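Local coordinates for transcriptional regulator PA3341 (Pseudomonas aeruginosa, PDB 2FBH), which probably binds DNA as a MarR-family transcriptional regulator, using a winged helix-turn-helix fold in each subunit, at the interface of chains A and B. Residues are numbered along the deposited sequence; one frame, centred on the assembly and turned at random. Chains: chain A/B, transcriptional regulator PA3341.

Contact 1: the interface of chains A and B. Residues chain A 11, 132, 135-136, 139; chain B 121, 124, 128, 132.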
loop_
_atom_site.group_PDB
_atom_site.type_symbol
_atom_site.label_atom_id
_atom_site.label_comp_id
_atom_site.label_asym_id
_atom_site.label_seq_id
_atom_site.Cartn_x
_atom_site.Cartn_y
_atom_site.Cartn_z
ATOM N N PHE A 11 -8.211 -4.731 -11.365
ATOM C CA PHE A 11 -8.292 -3.343 -11.028
ATOM C C PHE A 11 -7.614 -3.091 -9.681
ATOM O O PHE A 11 -6.934 -2.053 -9.513
ATOM C CB PHE A 11 -9.786 -3.033 -10.879
ATOM C CG PHE A 11 -10.077 -1.579 -10.684
ATOM C CD1 PHE A 11 -10.641 -0.832 -11.698
ATOM C CD2 PHE A 11 -9.852 -0.967 -9.481
ATOM C CE1 PHE A 11 -10.932 0.511 -11.497
ATOM C CE2 PHE A 11 -10.119 0.382 -9.296
ATOM C CZ PHE A 11 -10.643 1.104 -10.314
ATOM N N CYS A 132 -11.200 10.558 -11.675
ATOM C CA CYS A 132 -10.444 9.454 -11.018
ATOM C C CYS A 132 -10.701 9.514 -9.497
ATOM O O CYS A 132 -10.983 8.533 -8.877
ATOM C CB CYS A 132 -8.941 9.653 -11.304
ATOM S SG CYS A 132 -7.885 8.513 -10.383
ATOM N N VAL A 135 -14.196 8.185 -8.590
ATOM C CA VAL A 135 -14.209 6.694 -8.608
ATOM C C VAL A 135 -13.583 6.142 -7.337
ATOM O O VAL A 135 -14.161 5.296 -6.673
ATOM C CB VAL A 135 -13.505 6.120 -9.855
ATOM C CG1 VAL A 135 -13.435 4.568 -9.749
ATOM C CG2 VAL A 135 -14.416 6.526 -11.105
ATOM N N LEU A 136 -12.359 6.602 -7.009
ATOM C CA LEU A 136 -11.704 6.156 -5.757
ATOM C C LEU A 136 -12.548 6.434 -4.493
ATOM O O LEU A 136 -12.621 5.576 -3.611
ATOM C CB LEU A 136 -10.355 6.892 -5.571
ATOM C CG LEU A 136 -9.357 6.461 -6.669
ATOM C CD1 LEU A 136 -8.050 7.284 -6.516
ATOM C CD2 LEU A 136 -9.040 4.998 -6.854
ATOM N N ILE A 139 -15.262 3.797 -4.289
ATOM C CA ILE A 139 -14.673 2.499 -3.850
ATOM C C ILE A 139 -14.449 2.562 -2.357
ATOM O O ILE A 139 -14.815 1.659 -1.577
ATOM C CB ILE A 139 -13.334 2.216 -4.636
ATOM C CG1 ILE A 139 -13.636 1.945 -6.160
ATOM C CG2 ILE A 139 -12.552 1.056 -3.911
ATOM C CD1 ILE A 139 -12.354 1.971 -7.021
ATOM N N LEU B 121 -16.684 -2.340 -6.625
ATOM C CA LEU B 121 -17.045 -1.627 -7.901
ATOM C C LEU B 121 -18.510 -1.316 -7.966
ATOM O O LEU B 121 -18.977 -0.752 -8.978
ATOM C CB LEU B 121 -16.583 -2.406 -9.118
ATOM C CG LEU B 121 -15.019 -2.437 -9.096
ATOM C CD1 LEU B 121 -14.533 -3.316 -10.217
ATOM C CD2 LEU B 121 -14.277 -0.991 -9.010
ATOM N N ILE B 124 -20.280 1.823 -9.769
ATOM C CA ILE B 124 -19.289 2.566 -10.623
ATOM C C ILE B 124 -19.470 2.053 -12.054
ATOM O O ILE B 124 -19.387 0.858 -12.325
ATOM C CB ILE B 124 -17.851 2.285 -10.091
ATOM C CG1 ILE B 124 -17.765 2.885 -8.655
ATOM C CG2 ILE B 124 -16.755 2.981 -11.019
ATOM C CD1 ILE B 124 -16.553 2.440 -7.981
ATOM N N GLU B 128 -16.463 4.854 -16.511
ATOM C CA GLU B 128 -15.680 5.563 -15.500
ATOM C C GLU B 128 -14.561 4.696 -14.892
ATOM O O GLU B 128 -13.479 5.238 -14.660
ATOM C CB GLU B 128 -16.575 6.198 -14.435
ATOM C CG GLU B 128 -17.444 7.266 -15.073
ATOM C CD GLU B 128 -18.333 7.984 -14.090
ATOM O OE1 GLU B 128 -18.351 7.606 -12.890
ATOM O OE2 GLU B 128 -18.940 9.015 -14.537
ATOM N N CYS B 132 -10.734 5.680 -15.024
ATOM C CA CYS B 132 -9.924 5.625 -13.774
ATOM C C CYS B 132 -8.643 4.808 -14.050
ATOM O O CYS B 132 -7.570 5.203 -13.706
ATOM C CB CYS B 132 -10.762 4.934 -12.678
ATOM S SG CYS B 132 -9.823 4.597 -11.172
#
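A:Val135 meets B:Cys132, B:Ile124 and B:Glu128 close to the two-fold axis, where helix 126-144 of chain A packs against the start of the same helix of chain B and the loop leading into it, which carries B:Leu121 and B:Ile124. Taken outward from the backbone, CB of A:Val135 lies 4.1 Å from CB of B:Cys132, and the two methyls then part company. CG1, anti to the backbone N (chi1 175°), fits between the B:Cys132 sulfur and the CG2 branch of B:Ile124, at 3.9 Å from CG2. The other methyl, CG2, turns to the first turn of the partner helix and touches the backbone carbonyl O and, at 4.0 Å, CB of B:Glu128, so the glutamate presents its main chain and aliphatic root here.

The long arm of B:Ile124 reaches further along the A helix. Its terminal CD1 meets CG1 of A:Ile139 at 3.5 Å, a tight carbon contact in which the two side chains cross at about a right angle. By contrast, B:Leu121 lies alongside A:Ile139, pointing the same way, with CD2 of the leucine 4.1 Å from CD1 of the isoleucine. The same leucine methyl sits 4.2 Å above the plane of the A:Phe11 ring, over its centre, although that phenylalanine is poorly ordered. The two copies of Cys132 approach without a disulfide: SG of A:Cys132 is 4.4 Å from SG of B:Cys132.

Contact 2: the interface of chains A and B. Residues chain A 17-18, 21-22, 25, 120; chain B 140, 143.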
loop_
_atom_site.group_PDB
_atom_site.type_symbol
_atom_site.label_atom_id
_atom_site.label_comp_id
_atom_site.label_asym_id
_atom_site.label_seq_id
_atom_site.Cartn_x
_atom_site.Cartn_y
_atom_site.Cartn_z
ATOM N N GLN A 17 -0.394 -1.257 -7.181
ATOM C CA GLN A 17 0.908 -1.024 -7.837
ATOM C C GLN A 17 1.226 0.465 -8.040
ATOM O O GLN A 17 2.395 0.879 -7.856
ATOM C CB GLN A 17 0.937 -1.761 -9.160
ATOM C CG GLN A 17 1.055 -3.302 -8.961
ATOM C CD GLN A 17 1.202 -4.032 -10.326
ATOM O OE1 GLN A 17 1.205 -3.395 -11.396
ATOM N NE2 GLN A 17 1.400 -5.389 -10.270
ATOM N N THR A 18 0.202 1.242 -8.415
ATOM C CA THR A 18 0.364 2.664 -8.655
ATOM C C THR A 18 0.660 3.348 -7.319
ATOM O O THR A 18 1.552 4.165 -7.231
ATOM C CB THR A 18 -0.926 3.259 -9.275
ATOM O OG1 THR A 18 -1.250 2.570 -10.493
ATOM C CG2 THR A 18 -0.662 4.728 -9.625
ATOM N N ALA A 21 4.145 2.465 -6.210
ATOM C CA ALA A 21 5.175 3.187 -7.031
ATOM C C ALA A 21 5.267 4.632 -6.525
ATOM O O ALA A 21 6.370 5.193 -6.419
ATOM C CB ALA A 21 4.766 3.138 -8.521
ATOM N N TRP A 22 4.128 5.262 -6.215
ATOM C CA TRP A 22 4.150 6.656 -5.796
ATOM C C TRP A 22 4.827 6.756 -4.409
ATOM O O TRP A 22 5.734 7.580 -4.186
ATOM C CB TRP A 22 2.712 7.160 -5.731
ATOM C CG TRP A 22 2.521 8.585 -5.482
ATOM C CD1 TRP A 22 3.275 9.418 -4.703
ATOM C CD2 TRP A 22 1.427 9.334 -5.945
ATOM N NE1 TRP A 22 2.707 10.690 -4.646
ATOM C CE2 TRP A 22 1.577 10.657 -5.428
ATOM C CE3 TRP A 22 0.322 9.015 -6.751
ATOM C CZ2 TRP A 22 0.705 11.684 -5.725
ATOM C CZ3 TRP A 22 -0.609 10.083 -7.040
ATOM C CH2 TRP A 22 -0.401 11.376 -6.517
ATOM N N GLU A 25 8.531 6.402 -4.781
ATOM C CA GLU A 25 9.154 7.625 -5.309
ATOM C C GLU A 25 9.288 8.707 -4.202
ATOM O O GLU A 25 10.303 9.375 -4.067
ATOM C CB GLU A 25 8.341 8.198 -6.504
ATOM C CG GLU A 25 8.979 9.493 -7.072
ATOM C CD GLU A 25 10.412 9.280 -7.709
ATOM O OE1 GLU A 25 10.810 8.129 -8.057
ATOM O OE2 GLU A 25 11.124 10.326 -7.852
ATOM N N VAL A 120 4.066 13.191 -10.997
ATOM C CA VAL A 120 3.278 11.991 -11.313
ATOM C C VAL A 120 1.957 12.357 -12.045
ATOM O O VAL A 120 1.482 11.532 -12.781
ATOM C CB VAL A 120 3.113 10.956 -10.144
ATOM C CG1 VAL A 120 4.452 10.661 -9.515
ATOM C CG2 VAL A 120 2.104 11.468 -9.167
ATOM N N LEU B 140 1.399 5.549 -13.193
ATOM C CA LEU B 140 2.451 4.535 -13.161
ATOM C C LEU B 140 3.553 4.690 -14.217
ATOM O O LEU B 140 4.746 4.496 -13.892
ATOM C CB LEU B 140 1.802 3.162 -13.260
ATOM C CG LEU B 140 2.553 1.904 -12.882
ATOM C CD1 LEU B 140 3.029 1.978 -11.441
ATOM C CD2 LEU B 140 1.576 0.632 -13.172
ATOM N N LEU B 143 5.856 7.344 -13.261
ATOM C CA LEU B 143 6.771 6.884 -12.194
ATOM C C LEU B 143 7.834 5.969 -12.744
ATOM O O LEU B 143 8.950 5.988 -12.254
ATOM C CB LEU B 143 6.006 6.187 -11.061
ATOM C CG LEU B 143 5.323 7.220 -10.168
ATOM C CD1 LEU B 143 4.085 6.669 -9.440
ATOM C CD2 LEU B 143 6.320 7.738 -9.142
HETATM O O HOH W 1 9.716 5.907 -9.499
#
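In this MarR-family dimer the end of the C-terminal helix 126-144 of chain B packs on the N-terminal helix 11-29 of chain A, and two leucines about one helical turn apart, B:Leu140 and B:Leu143, carry the contact. B:Leu140 uses its CD1 branch, which reaches CB of A:Ala21 at 3.6 Å and passes over the backbone of the preceding turn, 3.9 Å from CA of A:Thr18. Its chi1 of -163° swings CG away from the backbone N, and chi2 of 58° then turns CD1 toward the A helix.

B:Leu143 forks across the same helix. One prong, CD1, rests on the main chain at A:Trp22, 3.6 Å from CA, and also meets the A:Ala21 methyl; the small alanine is thus touched by both leucines. The other prong, CD2, wedges between CB of A:Glu25 (3.4 Å) and CG1 of A:Val120 (3.5 Å), the valine being the last residue of helix 102-120. The methyls of A:Val120 have separate tasks: CG1 faces the partner chain, while CG2 lies 3.5 Å above one face of the A:Trp22 ring, offset toward its rim, and may help to hold the indole in place within its own subunit. Beyond the apolar pairs, a water links the chains, 2.9 Å from the carboxylate OE1 of A:Glu25 and equally near the backbone carbonyl O of B:Leu143.

The C-alpha centres of contact 1 and contact 2 are about 18 Å apart, and both draw on helix 11-29 of chain A and helix 126-144 of chain B. Their positions along the latter differ: contact 1 uses its first half, through B:Glu128 and B:Cys132, and contact 2 its C-terminal end, through B:Leu140 and B:Leu143. Helix 126-144 of chain A enters contact 1 as well. Two-fold symmetry repeats each patch with the chains exchanged, so both copies of this helix serve the interface along much of their length. Such intertwined terminal helices are typical of MarR dimers, which supports a biological dimer.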